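Local coordinates for Lmo2125 protein (Listeria monocytogenes serovar 1/2a, PDB 5TU0) that binds maltose and, as a lipoprotein of the bacterial solute-binding family 1, probably delivers it to a membrane transporter for sugar uptake, at residues Q97-I102 / A339-N344; I113-L118 / Y267-G272. The protein carries 2 engineered substitutions. One frame throughout, in Å; residues are numbered along the deposited sequence.

Interaction 1 (Q97-I102 / A339-N344)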
loop_
_atom_site.group_PDB
_atom_site.type_symbol
_atom_site.label_atom_id
_atom_site.label_comp_id
_atom_site.label_asym_id
_atom_site.label_seq_id
_atom_site.Cartn_x
_atom_site.Cartn_y
_atom_site.Cartn_z
ATOM N N GLN A 97 -8.986 4.161 -10.956
ATOM C CA GLN A 97 -9.951 3.333 -11.669
ATOM C C GLN A 97 -9.291 1.982 -11.964
ATOM O O GLN A 97 -9.907 0.944 -11.810
ATOM C CB GLN A 97 -10.372 4.010 -12.969
ATOM C CG GLN A 97 -11.084 5.332 -12.748
ATOM C CD GLN A 97 -11.394 6.051 -14.039
ATOM O OE1 GLN A 97 -11.945 5.469 -14.980
ATOM N NE2 GLN A 97 -11.072 7.343 -14.080
ATOM N N LYS A 98 -8.017 2.006 -12.368
ATOM C CA LYS A 98 -7.257 0.775 -12.625
ATOM C C LYS A 98 -7.132 -0.145 -11.373
ATOM O O LYS A 98 -7.062 -1.368 -11.497
ATOM C CB LYS A 98 -5.868 1.147 -13.179
ATOM C CG LYS A 98 -4.887 0.003 -13.394
ATOM C CD LYS A 98 -3.556 0.553 -13.912
ATOM C CE LYS A 98 -2.455 -0.501 -13.911
ATOM N NZ LYS A 98 -2.812 -1.684 -14.736
ATOM N N GLN A 99 -7.104 0.458 -10.183
ATOM C CA GLN A 99 -6.986 -0.276 -8.901
ATOM C C GLN A 99 -8.118 -1.268 -8.649
ATOM O O GLN A 99 -7.932 -2.270 -7.976
ATOM C CB GLN A 99 -7.028 0.706 -7.724
ATOM C CG GLN A 99 -5.842 1.635 -7.587
ATOM C CD GLN A 99 -4.628 0.954 -6.989
ATOM O OE1 GLN A 99 -4.511 -0.266 -7.019
ATOM N NE2 GLN A 99 -3.728 1.742 -6.446
ATOM N N VAL A 100 -9.303 -0.934 -9.141
ATOM C CA VAL A 100 -10.490 -1.750 -8.926
ATOM C C VAL A 100 -10.917 -2.483 -10.199
ATOM O O VAL A 100 -12.034 -2.999 -10.269
ATOM C CB VAL A 100 -11.661 -0.860 -8.422
ATOM C CG1 VAL A 100 -11.356 -0.301 -7.047
ATOM C CG2 VAL A 100 -11.959 0.277 -9.398
ATOM N N THR A 101 -10.013 -2.566 -11.175
ATOM C CA THR A 101 -10.325 -3.156 -12.463
ATOM C C THR A 101 -9.437 -4.367 -12.793
ATOM O O THR A 101 -8.225 -4.350 -12.554
ATOM C CB THR A 101 -10.168 -2.081 -13.588
ATOM O OG1 THR A 101 -11.011 -0.944 -13.312
ATOM C CG2 THR A 101 -10.511 -2.640 -14.953
ATOM N N ILE A 102 -10.053 -5.417 -13.334
ATOM C CA ILE A 102 -9.319 -6.594 -13.821
ATOM C C ILE A 102 -10.080 -7.111 -15.039
ATOM O O ILE A 102 -11.310 -7.114 -15.025
ATOM C CB ILE A 102 -9.123 -7.693 -12.746
ATOM C CG1 ILE A 102 -8.069 -8.710 -13.215
ATOM C CG2 ILE A 102 -10.434 -8.385 -12.404
ATOM C CD1 ILE A 102 -7.620 -9.685 -12.157
ATOM N N ALA A 339 3.509 6.465 -7.287
ATOM C CA ALA A 339 3.245 5.064 -6.962
ATOM C C ALA A 339 2.453 4.372 -8.065
ATOM O O ALA A 339 1.582 4.995 -8.685
ATOM C CB ALA A 339 2.478 4.966 -5.652
ATOM N N GLN A 340 2.757 3.091 -8.307
ATOM C CA GLN A 340 2.017 2.308 -9.296
ATOM C C GLN A 340 1.242 1.189 -8.636
ATOM O O GLN A 340 1.688 0.632 -7.642
ATOM C CB GLN A 340 2.909 1.708 -10.379
ATOM C CG GLN A 340 4.084 0.889 -9.898
ATOM C CD GLN A 340 5.311 1.733 -9.688
ATOM O OE1 GLN A 340 5.292 2.684 -8.929
ATOM N NE2 GLN A 340 6.389 1.391 -10.381
ATOM N N PRO A 341 0.065 0.849 -9.188
ATOM C CA PRO A 341 -0.683 -0.249 -8.593
ATOM C C PRO A 341 0.089 -1.566 -8.623
ATOM O O PRO A 341 0.794 -1.848 -9.598
ATOM C CB PRO A 341 -1.924 -0.378 -9.508
ATOM C CG PRO A 341 -2.051 0.916 -10.187
ATOM C CD PRO A 341 -0.685 1.503 -10.286
ATOM N N MET A 342 -0.030 -2.334 -7.558
ATOM C CA MET A 342 0.535 -3.653 -7.497
ATOM C C MET A 342 -0.312 -4.480 -8.466
ATOM O O MET A 342 -1.527 -4.308 -8.494
ATOM C CB MET A 342 0.377 -4.220 -6.090
ATOM C CG MET A 342 0.909 -5.634 -5.904
ATOM S SD MET A 342 0.538 -6.358 -4.294
ATOM C CE MET A 342 1.326 -5.180 -3.193
ATOM N N PRO A 343 0.311 -5.377 -9.260
ATOM C CA PRO A 343 -0.522 -6.228 -10.133
ATOM C C PRO A 343 -1.568 -6.978 -9.321
ATOM O O PRO A 343 -1.258 -7.453 -8.212
ATOM C CB PRO A 343 0.498 -7.209 -10.739
ATOM C CG PRO A 343 1.800 -6.470 -10.700
ATOM C CD PRO A 343 1.751 -5.649 -9.447
ATOM N N ASN A 344 -2.797 -7.057 -9.841
ATOM C CA ASN A 344 -3.894 -7.744 -9.147
ATOM C C ASN A 344 -4.270 -9.073 -9.809
ATOM O O ASN A 344 -5.245 -9.713 -9.422
ATOM C CB ASN A 344 -5.104 -6.808 -8.999
ATOM C CG ASN A 344 -5.716 -6.411 -10.328
ATOM O OD1 ASN A 344 -5.317 -6.887 -11.400
ATOM N ND2 ASN A 344 -6.672 -5.512 -10.269
HETATM O O HOH W 1 -7.766 -4.908 -7.725
HETATM O O HOH W 2 -1.790 -1.768 -5.462
#

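Interaction 2 (I113-L118 / Y267-G272)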
loop_
_atom_site.group_PDB
_atom_site.type_symbol
_atom_site.label_atom_id
_atom_site.label_comp_id
_atom_site.label_asym_id
_atom_site.label_seq_id
_atom_site.Cartn_x
_atom_site.Cartn_y
_atom_site.Cartn_z
ATOM N N ILE A 113 -6.459 5.912 -0.300
ATOM C CA ILE A 113 -5.169 5.667 -0.939
ATOM C C ILE A 113 -4.100 5.700 0.124
ATOM O O ILE A 113 -4.245 6.364 1.129
ATOM C CB ILE A 113 -4.804 6.689 -2.049
ATOM C CG1 ILE A 113 -4.765 8.137 -1.508
ATOM C CG2 ILE A 113 -5.783 6.556 -3.208
ATOM C CD1 ILE A 113 -3.929 9.095 -2.340
ATOM N N GLU A 114 -3.040 4.945 -0.100
ATOM C CA GLU A 114 -1.897 4.973 0.787
ATOM C C GLU A 114 -0.667 4.446 0.085
ATOM O O GLU A 114 -0.770 3.709 -0.880
ATOM C CB GLU A 114 -2.150 4.209 2.089
ATOM C CG GLU A 114 -2.508 2.750 1.951
ATOM C CD GLU A 114 -2.453 2.010 3.284
ATOM O OE1 GLU A 114 -2.400 2.671 4.365
ATOM O OE2 GLU A 114 -2.439 0.760 3.248
ATOM N N THR A 115 0.492 4.877 0.555
ATOM C CA THR A 115 1.734 4.400 0.012
ATOM C C THR A 115 2.800 4.717 1.043
ATOM O O THR A 115 2.529 5.389 2.052
ATOM C CB THR A 115 2.076 5.043 -1.355
ATOM O OG1 THR A 115 3.223 4.394 -1.921
ATOM C CG2 THR A 115 2.371 6.528 -1.231
ATOM N N LEU A 116 3.993 4.218 0.791
ATOM C CA LEU A 116 5.126 4.450 1.659
ATOM C C LEU A 116 5.573 5.907 1.627
ATOM O O LEU A 116 5.474 6.586 0.609
ATOM C CB LEU A 116 6.290 3.538 1.280
ATOM C CG LEU A 116 6.109 2.041 1.485
ATOM C CD1 LEU A 116 7.401 1.326 1.108
ATOM C CD2 LEU A 116 5.734 1.709 2.917
ATOM N N VAL A 117 6.101 6.358 2.759
ATOM C CA VAL A 117 6.548 7.724 2.935
ATOM C C VAL A 117 7.841 7.712 3.747
ATOM O O VAL A 117 8.294 6.649 4.193
ATOM C CB VAL A 117 5.467 8.584 3.662
ATOM C CG1 VAL A 117 4.183 8.661 2.836
ATOM C CG2 VAL A 117 5.145 8.039 5.049
ATOM N N LEU A 118 8.435 8.882 3.925
ATOM C CA LEU A 118 9.637 9.008 4.762
ATOM C C LEU A 118 9.255 9.675 6.090
ATOM O O LEU A 118 8.790 10.831 6.108
ATOM C CB LEU A 118 10.697 9.870 4.082
ATOM C CG LEU A 118 12.002 10.005 4.873
ATOM C CD1 LEU A 118 12.845 8.747 4.700
ATOM C CD2 LEU A 118 12.798 11.237 4.473
ATOM N N TYR A 267 11.278 7.598 -6.134
ATOM C CA TYR A 267 11.044 6.258 -5.618
ATOM C C TYR A 267 9.599 5.961 -6.063
ATOM O O TYR A 267 8.726 6.825 -5.921
ATOM C CB TYR A 267 11.163 6.285 -4.105
ATOM C CG TYR A 267 11.467 4.981 -3.432
ATOM C CD1 TYR A 267 10.450 4.079 -3.100
ATOM C CD2 TYR A 267 12.765 4.665 -3.062
ATOM C CE1 TYR A 267 10.740 2.894 -2.441
ATOM C CE2 TYR A 267 13.051 3.491 -2.395
ATOM C CZ TYR A 267 12.044 2.615 -2.084
ATOM O OH TYR A 267 12.359 1.436 -1.435
ATOM N N SER A 268 9.365 4.752 -6.567
ATOM C CA SER A 268 8.066 4.388 -7.141
ATOM C C SER A 268 7.429 3.199 -6.436
ATOM O O SER A 268 7.347 2.105 -6.993
ATOM C CB SER A 268 8.259 4.106 -8.623
ATOM O OG SER A 268 8.834 5.229 -9.262
ATOM N N PRO A 269 6.944 3.417 -5.202
ATOM C CA PRO A 269 6.394 2.328 -4.411
ATOM C C PRO A 269 5.039 1.845 -4.912
ATOM O O PRO A 269 4.497 2.454 -5.816
ATOM C CB PRO A 269 6.240 2.960 -3.040
ATOM C CG PRO A 269 5.908 4.381 -3.340
ATOM C CD PRO A 269 6.731 4.720 -4.546
ATOM N N PHE A 270 4.533 0.750 -4.353
ATOM C CA PHE A 270 3.190 0.275 -4.706
ATOM C C PHE A 270 2.139 1.294 -4.237
ATOM O O PHE A 270 2.251 1.853 -3.147
ATOM C CB PHE A 270 2.869 -1.084 -4.076
ATOM C CG PHE A 270 3.644 -2.235 -4.661
ATOM C CD1 PHE A 270 3.548 -2.542 -6.008
ATOM C CD2 PHE A 270 4.457 -3.024 -3.857
ATOM C CE1 PHE A 270 4.257 -3.601 -6.551
ATOM C CE2 PHE A 270 5.172 -4.086 -4.399
ATOM C CZ PHE A 270 5.063 -4.377 -5.744
ATOM N N ALA A 271 1.137 1.525 -5.080
ATOM C CA ALA A 271 0.014 2.414 -4.758
ATOM C C ALA A 271 -1.044 1.541 -4.082
ATOM O O ALA A 271 -1.750 0.794 -4.763
ATOM C CB ALA A 271 -0.548 3.034 -6.029
ATOM N N GLY A 272 -1.160 1.636 -2.761
ATOM C CA GLY A 272 -2.099 0.822 -2.002
ATOM C C GLY A 272 -3.355 1.596 -1.660
ATOM O O GLY A 272 -3.561 2.742 -2.111
HETATM O O HOH W 3 3.637 1.393 -0.833
#

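Interaction 1 (Q97-I102 / A339-N344)
Asn344 reaches Thr101 with its amide end, while Pro341 meets Lys98 and Gln99 with its ring. Asn344 ND2 donates to Thr101 O over 3.0 Å. The bond is nearly straight, at 169° on the hydrogen. The acceptor lies in the plane of the Asn344 amide, whereas the donor sits well above the carbonyl plane of Thr101. A second bond from ND2, 2.8 Å long, goes to water 1, which also lies 2.7 Å from Gln99 O. The amide nitrogen is therefore gripped from two directions.

Asn344 OD1 faces an apolar partner, with Ile102 CD1 3.7 Å away. The two side chains run antiparallel, side by side. In Ile102, chi1 of -166° sets CG1 anti to the backbone N, and an extended chi2 carries CD1 on to Asn344, where it also approaches the backbone O.

The Pro341 ring lies between two side chains of the helix. Lys98 runs roughly square to it, with CD and CE both 4.0 Å from Pro341 CG. Gln99 comes obliquely, its amide group close to CB; the closest approach is OE1 to Pro341 CB, 3.6 Å. A bend at chi2 (-78°) turns Gln99 CD toward the ring. Water 2 accepts from Met342 N at 2.8 Å and makes only a weak bond to Gln99 OE1.

The polar ends of both helix side chains have partners beyond the two segments. Lys98 NZ bonds to Glu181 O, and Gln99 NE2 to Ala271 O and Tyr336 OH. The contact thus joins helix 94-99 and the short strand 101-102 to the loop between helices 327-336 and 348-363. Helix 69-77 touches Gln99, Ile102 and Met342, and strand 105-121 packs against Thr101 and Ile102.

Interaction 2 (I113-L118 / Y267-G272)
Thr115 points its side chain at Pro269 and Phe270. Its CB lies 3.7 Å from Phe270 O. From CB the side chain forks. OG1 is anti to the backbone N (chi1 -172°), and this carries the hydroxyl to the other segment. There OG1 donates to Phe270 O over 3.0 Å, from above the carbonyl plane. The same OG1 is pressed against the proline ring, with Pro269 CG also at 3.0 Å, a tight approach. The Thr115 and Pro269 side chains are roughly perpendicular. Gln335 of helix 327-336 and Ala339 also touch Thr115.

Phe270 O takes a second bond, from water 3 at 2.7 Å. Water 3 in turn accepts from Leu116 N at 3.3 Å. The hydroxyl and the water together tie this carbonyl to segment 113-118. Beyond it, Leu116 CB packs loosely on Pro269 CB.

On the other side of Thr115 the backbones pair directly. Glu114 N donates to Gly272 O at 3.0 Å, and Gly272 N donates to Glu114 O at 2.8 Å. Ile113 CA adds a CH...O contact to Gly272 O. The Glu114 side chain rises from this pair, its CG passing over Gly272 C, and the chain is extended beyond CG.

Glu114 and Gly272 form an antiparallel hydrogen-bonded pair where strand 272-278 begins beside the broken strand 105-121. At Phe270 the link between the segments runs through the threonine hydroxyl and a bridging water. Glu114 is one of the residues lining the maltose pocket and touches both glucose units. The arrangement is therefore an antiparallel strand pair inside the mixed sheet, bordering the sugar site, consistent with the ligand cleft of a periplasmic-binding-protein fold.

The centres of the two interactions lie 13 Å apart, and the contacts touch. Gln99 NE2 and Gln340 O of interaction 1 probably bond to Ala271 O and Ala271 N of interaction 2. Along the chain, both segments of interaction 2 fall between those of interaction 1. Strands 101-102 and 105-121 follow each other and are neighbours in the same mixed sheet. Segment 339-344, from the loop after helix 327-336, lies alongside 267-272, so segments 97-102 and 113-118 each meet one of two loops that probably bond to each other. Interaction 2 reaches the sugar directly through Glu114. Interaction 1 lies farther off, with Gln99 about 10 Å from a bound glucose.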